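Local coordinates for lipoxygenase (Cyanothece sp., PDB 5EK8), which is a non-heme iron 9R-lipoxygenase that probably adds molecular oxygen to polyunsaturated fatty acids, at residues I357-K362 with T571-S576; K362-M367 with N396-G401; T388-S393 with F564-W569. All blocks are in the same frame, centred on the assembly; numbering follows the deposited sequence.

Contact 1 of 3, residues I357-K362 with T571-S576. With FE2 (Fe (II) ion), chain B.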
# COMPACT_ATOMS: atom_id res chain seq x y z
N ILE A 357 8.48 0.60 8.31
CA ILE A 357 9.22 0.83 7.08
C ILE A 357 8.85 -0.12 5.93
O ILE A 357 8.37 0.32 4.88
CB ILE A 357 10.74 0.71 7.30
CG1 ILE A 357 11.19 1.49 8.53
CG2 ILE A 357 11.46 1.15 6.06
CD1 ILE A 357 11.01 2.98 8.41
N GLU A 358 9.10 -1.42 6.12
CA GLU A 358 8.94 -2.41 5.06
C GLU A 358 7.50 -2.51 4.56
O GLU A 358 7.25 -2.67 3.36
CB GLU A 358 9.41 -3.78 5.55
CG GLU A 358 10.83 -3.79 6.07
CD GLU A 358 11.79 -3.15 5.09
OE1 GLU A 358 12.50 -2.20 5.48
OE2 GLU A 358 11.82 -3.61 3.93
N HIS A 359 6.56 -2.42 5.49
CA HIS A 359 5.16 -2.51 5.14
C HIS A 359 4.53 -1.17 4.82
O HIS A 359 4.39 -0.80 3.66
CB HIS A 359 4.40 -3.16 6.29
CG HIS A 359 3.07 -3.71 5.88
ND1 HIS A 359 2.14 -4.15 6.79
CD2 HIS A 359 2.53 -3.90 4.65
CE1 HIS A 359 1.07 -4.58 6.14
NE2 HIS A 359 1.29 -4.45 4.85
N TYR A 360 4.13 -0.45 5.87
CA TYR A 360 3.36 0.78 5.70
C TYR A 360 4.07 1.83 4.86
O TYR A 360 3.48 2.41 3.95
CB TYR A 360 3.01 1.37 7.06
CG TYR A 360 2.26 2.68 6.96
CD1 TYR A 360 0.94 2.72 6.52
CD2 TYR A 360 2.88 3.88 7.30
CE1 TYR A 360 0.26 3.92 6.42
CE2 TYR A 360 2.21 5.08 7.21
CZ TYR A 360 0.90 5.10 6.77
OH TYR A 360 0.25 6.30 6.68
N ALA A 361 5.34 2.06 5.14
CA ALA A 361 6.08 3.09 4.42
C ALA A 361 6.42 2.67 2.99
O ALA A 361 6.05 3.35 2.03
CB ALA A 361 7.34 3.45 5.16
N LYS A 362 7.12 1.55 2.85
CA LYS A 362 7.66 1.13 1.56
C LYS A 362 6.60 0.65 0.58
O LYS A 362 6.72 0.84 -0.63
CB LYS A 362 8.72 0.04 1.74
CG LYS A 362 9.43 -0.33 0.44
CD LYS A 362 10.48 -1.41 0.64
CE LYS A 362 11.56 -0.97 1.62
NZ LYS A 362 12.67 -1.95 1.70
N THR A 571 2.61 -8.47 -0.98
CA THR A 571 2.15 -9.82 -0.68
C THR A 571 3.00 -10.42 0.42
O THR A 571 2.49 -10.91 1.43
CB THR A 571 2.21 -10.75 -1.91
OG1 THR A 571 1.18 -10.39 -2.84
CG2 THR A 571 2.01 -12.19 -1.50
N TRP A 572 4.30 -10.37 0.21
CA TRP A 572 5.26 -10.99 1.10
C TRP A 572 5.21 -10.38 2.48
O TRP A 572 5.16 -11.10 3.48
CB TRP A 572 6.67 -10.87 0.54
CG TRP A 572 7.66 -11.74 1.24
CD1 TRP A 572 8.15 -11.58 2.51
CD2 TRP A 572 8.30 -12.90 0.71
NE1 TRP A 572 9.05 -12.58 2.80
CE2 TRP A 572 9.16 -13.40 1.71
CE3 TRP A 572 8.23 -13.56 -0.52
CZ2 TRP A 572 9.94 -14.53 1.52
CZ3 TRP A 572 9.01 -14.69 -0.71
CH2 TRP A 572 9.85 -15.17 0.31
N VAL A 573 5.22 -9.06 2.55
CA VAL A 573 5.27 -8.39 3.84
C VAL A 573 3.95 -8.54 4.59
O VAL A 573 3.93 -8.80 5.80
CB VAL A 573 5.62 -6.90 3.69
CG1 VAL A 573 5.66 -6.23 5.05
CG2 VAL A 573 6.95 -6.74 2.99
N ASN A 574 2.84 -8.39 3.87
CA ASN A 574 1.52 -8.43 4.47
C ASN A 574 1.08 -9.82 4.91
O ASN A 574 0.62 -10.01 6.03
CB ASN A 574 0.49 -7.85 3.50
CG ASN A 574 -0.89 -7.76 4.10
OD1 ASN A 574 -1.21 -6.81 4.82
ND2 ASN A 574 -1.73 -8.76 3.81
N ASP A 575 1.25 -10.80 4.03
CA ASP A 575 0.78 -12.16 4.32
C ASP A 575 1.73 -12.90 5.26
O ASP A 575 1.47 -14.05 5.61
CB ASP A 575 0.60 -12.95 3.02
CG ASP A 575 -0.46 -12.35 2.10
OD1 ASP A 575 -1.17 -11.41 2.52
OD2 ASP A 575 -0.59 -12.83 0.95
N SER A 576 2.81 -12.24 5.67
CA SER A 576 3.74 -12.84 6.61
C SER A 576 3.51 -12.32 8.02
O SER A 576 4.23 -12.67 8.95
CB SER A 576 5.19 -12.57 6.20
OG SER A 576 5.48 -13.14 4.93
FE FE2 B . -0.89 -4.07 3.78

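Contact 2 of 3, residues K362-M367 with N396-G401. With FE2 (Fe (II) ion), chain B.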
# COMPACT_ATOMS: atom_id res chain seq x y z
N LYS A 362 7.12 1.55 2.85
CA LYS A 362 7.66 1.13 1.56
C LYS A 362 6.60 0.65 0.58
O LYS A 362 6.72 0.84 -0.63
CB LYS A 362 8.72 0.04 1.74
CG LYS A 362 9.43 -0.33 0.44
CD LYS A 362 10.48 -1.41 0.64
CE LYS A 362 11.56 -0.97 1.62
NZ LYS A 362 12.67 -1.95 1.70
N ALA A 363 5.56 0.01 1.10
CA ALA A 363 4.53 -0.54 0.22
C ALA A 363 3.37 0.44 0.03
O ALA A 363 3.10 0.86 -1.09
CB ALA A 363 4.03 -1.86 0.75
N HIS A 364 2.70 0.79 1.12
CA HIS A 364 1.49 1.60 1.02
C HIS A 364 1.76 3.02 0.55
O HIS A 364 1.33 3.43 -0.53
CB HIS A 364 0.77 1.64 2.37
CG HIS A 364 0.12 0.35 2.75
ND1 HIS A 364 -1.22 0.10 2.53
CD2 HIS A 364 0.62 -0.77 3.32
CE1 HIS A 364 -1.52 -1.11 2.96
NE2 HIS A 364 -0.42 -1.66 3.44
N VAL A 365 2.47 3.76 1.39
CA VAL A 365 2.73 5.16 1.13
C VAL A 365 3.46 5.37 -0.20
O VAL A 365 3.07 6.21 -1.00
CB VAL A 365 3.55 5.79 2.26
CG1 VAL A 365 3.79 7.27 1.97
CG2 VAL A 365 2.82 5.61 3.58
N GLN A 366 4.52 4.59 -0.43
CA GLN A 366 5.31 4.80 -1.63
C GLN A 366 4.50 4.55 -2.90
O GLN A 366 4.73 5.18 -3.93
CB GLN A 366 6.56 3.91 -1.63
CG GLN A 366 7.52 4.25 -2.77
CD GLN A 366 8.61 3.22 -2.99
OE1 GLN A 366 9.37 3.31 -3.96
NE2 GLN A 366 8.70 2.24 -2.09
N MET A 367 3.53 3.64 -2.83
CA MET A 367 2.76 3.28 -4.02
C MET A 367 1.52 4.16 -4.21
O MET A 367 1.01 4.27 -5.33
CB MET A 367 2.36 1.81 -3.97
CG MET A 367 3.52 0.83 -4.15
SD MET A 367 4.38 0.98 -5.73
CE MET A 367 5.87 1.85 -5.24
N ASN A 396 -8.04 3.54 -0.75
CA ASN A 396 -9.02 3.10 0.23
C ASN A 396 -8.36 2.56 1.49
O ASN A 396 -8.67 2.98 2.60
CB ASN A 396 -9.95 2.04 -0.37
CG ASN A 396 -10.69 2.53 -1.61
OD1 ASN A 396 -11.20 3.65 -1.64
ND2 ASN A 396 -10.72 1.70 -2.65
N ILE A 397 -7.44 1.62 1.31
CA ILE A 397 -6.82 0.95 2.45
C ILE A 397 -5.91 1.91 3.21
O ILE A 397 -5.84 1.85 4.44
CB ILE A 397 -6.04 -0.32 2.04
CG1 ILE A 397 -5.50 -1.03 3.28
CG2 ILE A 397 -4.91 -0.00 1.08
CD1 ILE A 397 -6.57 -1.42 4.29
N ASN A 398 -5.24 2.81 2.50
CA ASN A 398 -4.42 3.80 3.19
C ASN A 398 -5.27 4.76 4.02
O ASN A 398 -4.96 5.07 5.19
CB ASN A 398 -3.55 4.57 2.20
CG ASN A 398 -2.43 3.73 1.63
OD1 ASN A 398 -2.21 2.60 2.08
ND2 ASN A 398 -1.72 4.27 0.65
N ARG A 399 -6.36 5.23 3.42
CA ARG A 399 -7.30 6.10 4.12
C ARG A 399 -7.91 5.40 5.33
O ARG A 399 -8.22 6.04 6.33
CB ARG A 399 -8.39 6.58 3.16
CG ARG A 399 -9.46 7.44 3.81
CD ARG A 399 -8.86 8.65 4.50
NE ARG A 399 -9.86 9.42 5.23
CZ ARG A 399 -10.16 9.23 6.51
NH1 ARG A 399 -9.53 8.30 7.21
NH2 ARG A 399 -11.10 9.98 7.08
N ARG A 400 -8.08 4.09 5.23
CA ARG A 400 -8.58 3.30 6.35
C ARG A 400 -7.52 3.20 7.46
O ARG A 400 -7.83 3.32 8.65
CB ARG A 400 -9.00 1.90 5.89
CG ARG A 400 -9.34 0.93 7.02
CD ARG A 400 -10.48 1.46 7.88
NE ARG A 400 -10.82 0.51 8.94
CZ ARG A 400 -11.66 0.77 9.93
NH1 ARG A 400 -12.24 1.96 10.02
NH2 ARG A 400 -11.92 -0.16 10.85
N GLY A 401 -6.28 2.98 7.04
CA GLY A 401 -5.16 2.90 7.96
C GLY A 401 -4.97 4.20 8.71
O GLY A 401 -4.45 4.21 9.83
FE FE2 B . -0.89 -4.07 3.78

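Contact 3 of 3, residues T388-S393 with F564-W569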
# COMPACT_ATOMS: atom_id res chain seq x y z
N THR A 388 -3.03 0.38 -13.86
CA THR A 388 -4.23 0.53 -13.03
C THR A 388 -4.63 -0.69 -12.16
O THR A 388 -4.97 -0.50 -10.99
CB THR A 388 -5.45 0.93 -13.88
OG1 THR A 388 -5.42 0.24 -15.13
CG2 THR A 388 -5.45 2.42 -14.15
N PRO A 389 -4.60 -1.93 -12.71
CA PRO A 389 -5.04 -3.04 -11.86
C PRO A 389 -4.17 -3.28 -10.63
O PRO A 389 -4.62 -3.88 -9.66
CB PRO A 389 -4.97 -4.25 -12.80
CG PRO A 389 -4.01 -3.86 -13.85
CD PRO A 389 -4.22 -2.40 -14.06
N HIS A 390 -2.93 -2.80 -10.66
CA HIS A 390 -2.02 -2.97 -9.54
C HIS A 390 -2.07 -1.78 -8.58
O HIS A 390 -1.71 -1.89 -7.41
CB HIS A 390 -0.59 -3.18 -10.04
CG HIS A 390 -0.46 -4.26 -11.06
ND1 HIS A 390 -0.66 -5.59 -10.76
CD2 HIS A 390 -0.16 -4.21 -12.38
CE1 HIS A 390 -0.49 -6.31 -11.85
NE2 HIS A 390 -0.19 -5.50 -12.85
N LEU A 391 -2.54 -0.64 -9.08
CA LEU A 391 -2.58 0.58 -8.28
C LEU A 391 -3.98 0.89 -7.78
O LEU A 391 -4.17 1.81 -6.98
CB LEU A 391 -2.04 1.76 -9.09
CG LEU A 391 -0.52 1.79 -9.27
CD1 LEU A 391 -0.12 2.80 -10.33
CD2 LEU A 391 0.17 2.10 -7.95
N LYS A 392 -4.97 0.13 -8.24
CA LYS A 392 -6.34 0.37 -7.83
C LYS A 392 -6.55 0.03 -6.35
O LYS A 392 -5.81 -0.77 -5.78
CB LYS A 392 -7.32 -0.42 -8.70
CG LYS A 392 -7.09 -1.92 -8.78
CD LYS A 392 -8.42 -2.67 -8.69
CE LYS A 392 -8.41 -4.00 -9.44
NZ LYS A 392 -7.43 -5.00 -8.92
N SER A 393 -7.52 0.70 -5.74
CA SER A 393 -8.01 0.41 -4.39
C SER A 393 -7.06 0.77 -3.24
O SER A 393 -7.47 0.72 -2.08
CB SER A 393 -8.39 -1.07 -4.28
OG SER A 393 -9.48 -1.39 -5.14
N PHE A 564 6.23 -4.53 -9.12
CA PHE A 564 6.93 -5.35 -8.14
C PHE A 564 6.43 -5.09 -6.73
O PHE A 564 6.16 -6.02 -5.98
CB PHE A 564 8.44 -5.11 -8.18
CG PHE A 564 9.21 -5.97 -7.21
CD1 PHE A 564 9.52 -5.52 -5.94
CD2 PHE A 564 9.61 -7.24 -7.58
CE1 PHE A 564 10.23 -6.31 -5.05
CE2 PHE A 564 10.33 -8.05 -6.70
CZ PHE A 564 10.63 -7.58 -5.43
N HIS A 565 6.31 -3.82 -6.37
CA HIS A 565 5.94 -3.52 -4.99
C HIS A 565 4.45 -3.65 -4.71
O HIS A 565 4.06 -3.91 -3.57
CB HIS A 565 6.44 -2.13 -4.61
CG HIS A 565 7.92 -2.07 -4.46
ND1 HIS A 565 8.78 -1.87 -5.52
CD2 HIS A 565 8.71 -2.25 -3.37
CE1 HIS A 565 10.02 -1.90 -5.09
NE2 HIS A 565 10.01 -2.12 -3.79
N THR A 566 3.61 -3.51 -5.73
CA THR A 566 2.17 -3.64 -5.53
C THR A 566 1.73 -5.10 -5.52
O THR A 566 0.65 -5.42 -5.01
CB THR A 566 1.38 -2.89 -6.62
OG1 THR A 566 1.87 -3.28 -7.91
CG2 THR A 566 1.52 -1.39 -6.43
N THR A 567 2.55 -5.98 -6.08
CA THR A 567 2.22 -7.40 -6.11
C THR A 567 3.05 -8.22 -5.12
O THR A 567 2.66 -8.36 -3.96
CB THR A 567 2.41 -7.99 -7.52
OG1 THR A 567 3.77 -7.85 -7.92
CG2 THR A 567 1.50 -7.29 -8.52
N LEU A 568 4.19 -8.74 -5.57
CA LEU A 568 5.00 -9.63 -4.73
C LEU A 568 5.45 -9.03 -3.40
O LEU A 568 5.33 -9.68 -2.37
CB LEU A 568 6.23 -10.12 -5.49
CG LEU A 568 7.15 -10.98 -4.62
CD1 LEU A 568 6.42 -12.23 -4.14
CD2 LEU A 568 8.44 -11.34 -5.35
N TRP A 569 6.00 -7.82 -3.41
CA TRP A 569 6.54 -7.24 -2.19
C TRP A 569 5.48 -7.10 -1.10
O TRP A 569 5.65 -7.61 0.01
CB TRP A 569 7.17 -5.87 -2.46
CG TRP A 569 7.64 -5.21 -1.19
CD1 TRP A 569 7.06 -4.16 -0.54
CD2 TRP A 569 8.77 -5.59 -0.41
NE1 TRP A 569 7.77 -3.86 0.59
CE2 TRP A 569 8.83 -4.72 0.70
CE3 TRP A 569 9.75 -6.58 -0.53
CZ2 TRP A 569 9.83 -4.81 1.67
CZ3 TRP A 569 10.75 -6.66 0.43
CH2 TRP A 569 10.77 -5.78 1.51

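Contact 1 of 3, residues I357-K362 with T571-S576
His359 and Val573 bring two long helices, 337-377 and 549-574, close together, with their CA atoms 6.0 Å apart. The first helix carries a wider pi-type turn here. Lys362 N bonds to Ile357 O, five residues back, at 2.7 Å. Val573 lies in the last turns of helix 549-574.

Val573 points toward the other helix. Its CG1 branch meets the root of the His359 side chain, with Val573 CG1 3.5 Å from His359 CB. The same methyl reaches the His359 ring obliquely. The other branch, CG2, lies near the backbone carbonyl of Glu358. Trp569, one turn earlier on helix 549-574, donates a hydrogen bond to that carbonyl.

The His359 ring extends past the valine toward the metal. CG is anti to the backbone N (chi1 -161°), and this carries the ring out to the iron. His359 NE2 binds the iron at 2.5 Å. The other ring nitrogen, ND1, is hydrogen-bonded to Glu355, which helps to fix the ring's rotation.

Asn574 OD1 comes to the edge of this ring, close to its plane. The amide is turned 56° from the ring. Asn574 OD1 is 3.4 Å from His359 NE2, but no hydrogen is shared between them. The same OD1 faces the iron at 2.9 Å, a long approach beside the histidine bond. Asn574 ND2 donates to Asp575 OD1 at 3.0 Å, with the acceptor near the amide plane. This probably helps to keep the oxygen turned to the metal.

All four touching residues are buried. His364, His570 and the C-terminal carboxylate of Ile668 also bind the iron. This is the non-heme iron centre of the lipoxygenase fold.

Contact 2 of 3, residues K362-M367 with N396-G401
His364 ND1 donates a hydrogen bond to Asn398 OD1 at 2.7 Å. The bond is bent, with an N-H...O angle of 138°. The donor lies nearly in line with the C=O bond of the amide, and the oxygen sits slightly out of the ring plane. Ring and amide planes are steeply inclined to each other. Asn398 ND2 also gives a weak hydrogen bond to the backbone O of His364, at 3.4 Å. One amide thus grips both the ring and the main chain of the same histidine. The stronger polar partner of ND2 is Glu368, one turn further along helix 337-377. That bond helps to set which way round the amide faces.

The other ring nitrogen, His364 NE2, binds the iron at 2.5 Å. Asn398 is therefore a second-shell residue of the metal centre, placing a first-shell ligand. The CG of His364 stands beside the backbone N and anti to the carbonyl carbon (chi1 -72°), which sends the ring to the iron. His359, His570 and the C-terminal carboxylate of Ile668 bind the same iron. This is the lipoxygenase metal site, in which two of the histidines come from one helix, five residues apart. Pi-type turns widen the helix here, at 357-362 and again at 362-365.

Across this contact, Ile397 supplies the apolar packing on the ring. Ile397 CG2 lies at its edge, in the ring plane, 4.0 Å from His364 ND1. Ile397 CG1 lies near His364 CE1. The two short helical segments run steeply across each other, their directions 111° apart and their axes 10.3 Å apart at closest approach. The gap is bridged mainly by the histidine and asparagine side chains. Arg173, in a loop, also touches the Asn398 side chain.

Contact 3 of 3, residues T388-S393 with F564-W569
His390 and Thr566 meet at about a right angle, and both point toward the opposite segment. Their CA atoms are 5.8 Å apart. Thr566 OG1 approaches the base of the histidine, 3.3 Å from His390 CB. No hydrogen bond joins the two segments. The Thr566 hydroxyl instead bonds back to carbonyls of its own helix, at Ile562 and Ile563. Its chi1 of 51° puts OG1 between the backbone N and the carbonyl carbon, against His390 CB, with CG2 beside the backbone N. Thr566 CG2 lies 3.4 Å from His390 O and also touches the CD2 methyl of Leu391. Leu391 starts out pointing away, but its branch turns back to make this contact.

The Thr567 and His390 side chains meet at a slant. Thr567 CG2 is 3.5 Å from His390 ND1. That nitrogen is hydrogen-bonded to the backbone O of Thr664, near the C-terminus, and this helps to hold the ring's rotation. Pro389 CG lies over one face of the ring, toward the rim.

The threonines lie in a wider pi-type turn at 565-569. The contact joins the C-terminal end of helix 383-391 to helix 549-574, which carries the iron ligand His570, within the buried helical core of the lipoxygenase catalytic domain.

The centres of the three contacts lie about 11 to 12 Å apart, near the centre of the chain. Contacts 1 and 2 share helix 337-377, meet at Lys362 and reach the same iron from two directions. Contacts 1 and 3 share helix 549-574. Helices 383-391 and 394-404 follow 337-377 in the chain, and helix 549-574 comes much later. Contacts 2 and 3 are both nested within the loop closed by contact 1, and their segments alternate. Met367 of contact 2 packs on Thr566 and Leu391 of contact 3. Helices distant in sequence are thus gathered around one metal, with contact 3 a layer further out.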